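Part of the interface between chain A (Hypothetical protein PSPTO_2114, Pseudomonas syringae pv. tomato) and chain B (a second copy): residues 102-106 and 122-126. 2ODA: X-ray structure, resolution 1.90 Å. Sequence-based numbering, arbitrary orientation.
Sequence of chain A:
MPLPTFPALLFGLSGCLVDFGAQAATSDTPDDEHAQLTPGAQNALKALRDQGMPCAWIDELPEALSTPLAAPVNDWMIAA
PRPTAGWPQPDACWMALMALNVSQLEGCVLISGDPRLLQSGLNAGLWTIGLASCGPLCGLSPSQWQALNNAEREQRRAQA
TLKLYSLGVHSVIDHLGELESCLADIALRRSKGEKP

Chain A, residues 102-106: VSQLE
Chain B, residues 122-126: LNAGL

Residues 102-106 of chain A run without regular secondary structure past the C-terminal end of a chain B helix. Along chain A, phi/psi are -63/145 at Val102(A), -80/-23 at Ser103(A), a nearly extended -162/155 at Gln104(A), -69/-36 at Leu105(A) and -57/125 at Glu106(A). In chain B, Leu122(B) (-62/-46) and Asn123(B) (-61/-34) are helical, Ala124(B) follows at -80/-8, and Gly125(B) turns to 94/12 in a Schellman motif, its N bonded to Leu122(B) O at 3.1 Å; Leu126(B) leaves at -85/161. The register sets Gln104(A) CA 4.2 Å from Asn123(B) CA and Leu105(A) CA 5.5 Å from Ala124(B) CA.

The hub is the carbonyl of Asn123(B), near the helix end. Leu105(A) N donates to Asn123(B) O at 2.7 Å and 163°, a short, nearly straight hydrogen bond; Gln104(A) CA lies 3.3 Å from Asn123(B) O in a CA-H...O contact. Water 1 extends the link, donating to Asn123(B) O and accepting from Glu106(A) N, both at 3.1 Å.

Asn123(B) (chi1 m, -72°; chi2 -16°) points sideways, its CG 3.2 Å from Ser103(A) O. Its ND2 is 3.3 Å from Ser103(A) O, but the poor angle excludes a hydrogen bond; both side-chain polar atoms are satisfied elsewhere in the structure. Gln104(A) (chi1 p, 75°; chi2 -136°; chi3 -129°) starts sideways and leads away, NE2 making a weak 2.6 Å hydrogen bond to Ser103(A) OG (chi1 p, 68°).

Leu105(A) (chi1 t, chi2 p) points toward chain B, placing CD2 3.7 Å from Ala124(B) O and 4.0 Å from Gly125(B) CA. An ideal CB on Gly125(B) would fall 2.6 Å from Leu105(A) CD2, a clash, although the local backbone angles already call for glycine. Ala124(B) CB points away.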

ATOM      1  N   VAL A 102      -3.561  10.626   0.598  1.00 11.29           N
ATOM      2  CA  VAL A 102      -4.584   9.937  -0.195  1.00 11.28           C
ATOM      3  C   VAL A 102      -5.486   9.123   0.726  1.00 11.44           C
ATOM      4  O   VAL A 102      -5.034   8.627   1.766  1.00 12.33           O
ATOM      5  CB  VAL A 102      -4.000   9.060  -1.331  1.00 11.37           C
ATOM      6  CG1 VAL A 102      -2.923   9.846  -2.149  1.00 10.96           C
ATOM      7  CG2 VAL A 102      -3.461   7.752  -0.782  1.00 11.10           C
ATOM      8  N   SER A 103      -6.763   9.036   0.385  1.00 11.51           N
ATOM      9  CA  SER A 103      -7.711   8.314   1.238  1.00 12.45           C
ATOM     10  C   SER A 103      -7.634   6.794   1.042  1.00 11.37           C
ATOM     11  O   SER A 103      -8.025   6.038   1.925  1.00 10.42           O
ATOM     12  CB  SER A 103      -9.140   8.805   1.016  1.00 13.34           C
ATOM     13  OG  SER A 103      -9.574   8.431  -0.283  1.00 17.42           O
ATOM     14  N   GLN A 104      -7.142   6.360  -0.118  1.00 10.48           N
ATOM     15  CA  GLN A 104      -7.091   4.942  -0.447  1.00 10.16           C
ATOM     16  C   GLN A 104      -6.115   4.679  -1.577  1.00  9.41           C
ATOM     17  O   GLN A 104      -5.822   5.570  -2.391  1.00  9.27           O
ATOM     18  CB  GLN A 104      -8.473   4.423  -0.807  1.00 10.81           C
ATOM     19  CG  GLN A 104      -8.911   4.858  -2.147  1.00 14.94           C
ATOM     20  CD  GLN A 104     -10.328   5.317  -2.170  1.00 23.49           C
ATOM     21  OE1 GLN A 104     -11.115   4.857  -3.002  1.00 29.24           O
ATOM     22  NE2 GLN A 104     -10.683   6.234  -1.255  1.00 26.51           N
ATOM     23  N   LEU A 105      -5.611   3.452  -1.610  1.00  8.10           N
ATOM     24  CA  LEU A 105      -4.659   3.034  -2.630  1.00  7.73           C
ATOM     25  C   LEU A 105      -5.338   2.944  -3.992  1.00  8.08           C
ATOM     26  O   LEU A 105      -4.718   3.249  -5.030  1.00  7.05           O
ATOM     27  CB  LEU A 105      -4.070   1.665  -2.267  1.00  7.33           C
ATOM     28  CG  LEU A 105      -3.112   1.035  -3.283  1.00  6.64           C
ATOM     29  CD1 LEU A 105      -1.814   1.815  -3.269  1.00  4.26           C
ATOM     30  CD2 LEU A 105      -2.880  -0.435  -2.937  1.00  6.71           C
ATOM     31  N   GLU A 106      -6.600   2.515  -3.981  1.00  8.26           N
ATOM     32  CA  GLU A 106      -7.294   2.157  -5.210  1.00  9.63           C
ATOM     33  C   GLU A 106      -7.299   3.332  -6.170  1.00  8.46           C
ATOM     34  O   GLU A 106      -7.679   4.447  -5.805  1.00  9.02           O
ATOM     35  CB  GLU A 106      -8.724   1.669  -4.913  1.00  9.84           C
ATOM     36  CG  GLU A 106      -9.545   1.450  -6.160  1.00 10.79           C
ATOM     37  CD  GLU A 106     -10.923   0.870  -5.880  1.00 13.05           C
ATOM     38  OE1 GLU A 106     -11.377   0.918  -4.713  1.00 14.35           O
ATOM     39  OE2 GLU A 106     -11.539   0.374  -6.848  1.00 14.30           O
TER
ATOM     40  N   LEU B 122      -8.742  -1.843   4.258  1.00  5.13           N
ATOM     41  CA  LEU B 122      -9.353  -1.815   2.925  1.00  6.20           C
ATOM     42  C   LEU B 122      -8.758  -0.666   2.115  1.00  5.54           C
ATOM     43  O   LEU B 122      -8.403  -0.826   0.956  1.00  6.80           O
ATOM     44  CB  LEU B 122     -10.896  -1.648   3.024  1.00  5.16           C
ATOM     45  CG  LEU B 122     -11.658  -2.838   3.632  1.00  7.14           C
ATOM     46  CD1 LEU B 122     -13.156  -2.509   3.834  1.00  9.82           C
ATOM     47  CD2 LEU B 122     -11.511  -4.087   2.739  1.00  7.60           C
ATOM     48  N   ASN B 123      -8.661   0.503   2.731  1.00  6.01           N
ATOM     49  CA  ASN B 123      -8.052   1.674   2.062  1.00  6.16           C
ATOM     50  C   ASN B 123      -6.599   1.445   1.673  1.00  6.55           C
ATOM     51  O   ASN B 123      -6.118   1.957   0.632  1.00  6.98           O
ATOM     52  CB  ASN B 123      -8.164   2.911   2.957  1.00  5.94           C
ATOM     53  CG  ASN B 123      -9.606   3.448   3.043  1.00  7.47           C
ATOM     54  OD1 ASN B 123     -10.444   3.088   2.228  1.00  7.11           O
ATOM     55  ND2 ASN B 123      -9.890   4.292   4.048  1.00  8.68           N
ATOM     56  N   ALA B 124      -5.890   0.671   2.490  1.00  5.84           N
ATOM     57  CA  ALA B 124      -4.467   0.396   2.238  1.00  5.91           C
ATOM     58  C   ALA B 124      -4.277  -0.699   1.171  1.00  6.31           C
ATOM     59  O   ALA B 124      -3.152  -0.956   0.720  1.00  6.14           O
ATOM     60  CB  ALA B 124      -3.762   0.005   3.559  1.00  5.82           C
ATOM     61  N   GLY B 125      -5.374  -1.333   0.769  1.00  6.15           N
ATOM     62  CA  GLY B 125      -5.320  -2.316  -0.312  1.00  6.26           C
ATOM     63  C   GLY B 125      -5.160  -3.750   0.160  1.00  7.03           C
ATOM     64  O   GLY B 125      -4.866  -4.631  -0.651  1.00  6.11           O
ATOM     65  N   LEU B 126      -5.333  -3.982   1.469  1.00  5.92           N
ATOM     66  CA  LEU B 126      -5.146  -5.327   2.038  1.00  6.69           C
ATOM     67  C   LEU B 126      -6.384  -6.216   1.939  1.00  5.92           C
ATOM     68  O   LEU B 126      -7.509  -5.737   1.742  1.00  4.68           O
ATOM     69  CB  LEU B 126      -4.708  -5.240   3.517  1.00  6.37           C
ATOM     70  CG  LEU B 126      -3.211  -4.930   3.733  1.00  8.97           C
ATOM     71  CD1 LEU B 126      -2.962  -3.439   3.623  1.00  9.97           C
ATOM     72  CD2 LEU B 126      -2.716  -5.426   5.098  1.00  8.94           C
TER
HETATM   73  O   HOH W   1      -7.857   0.870  -1.685  1.00  6.31           O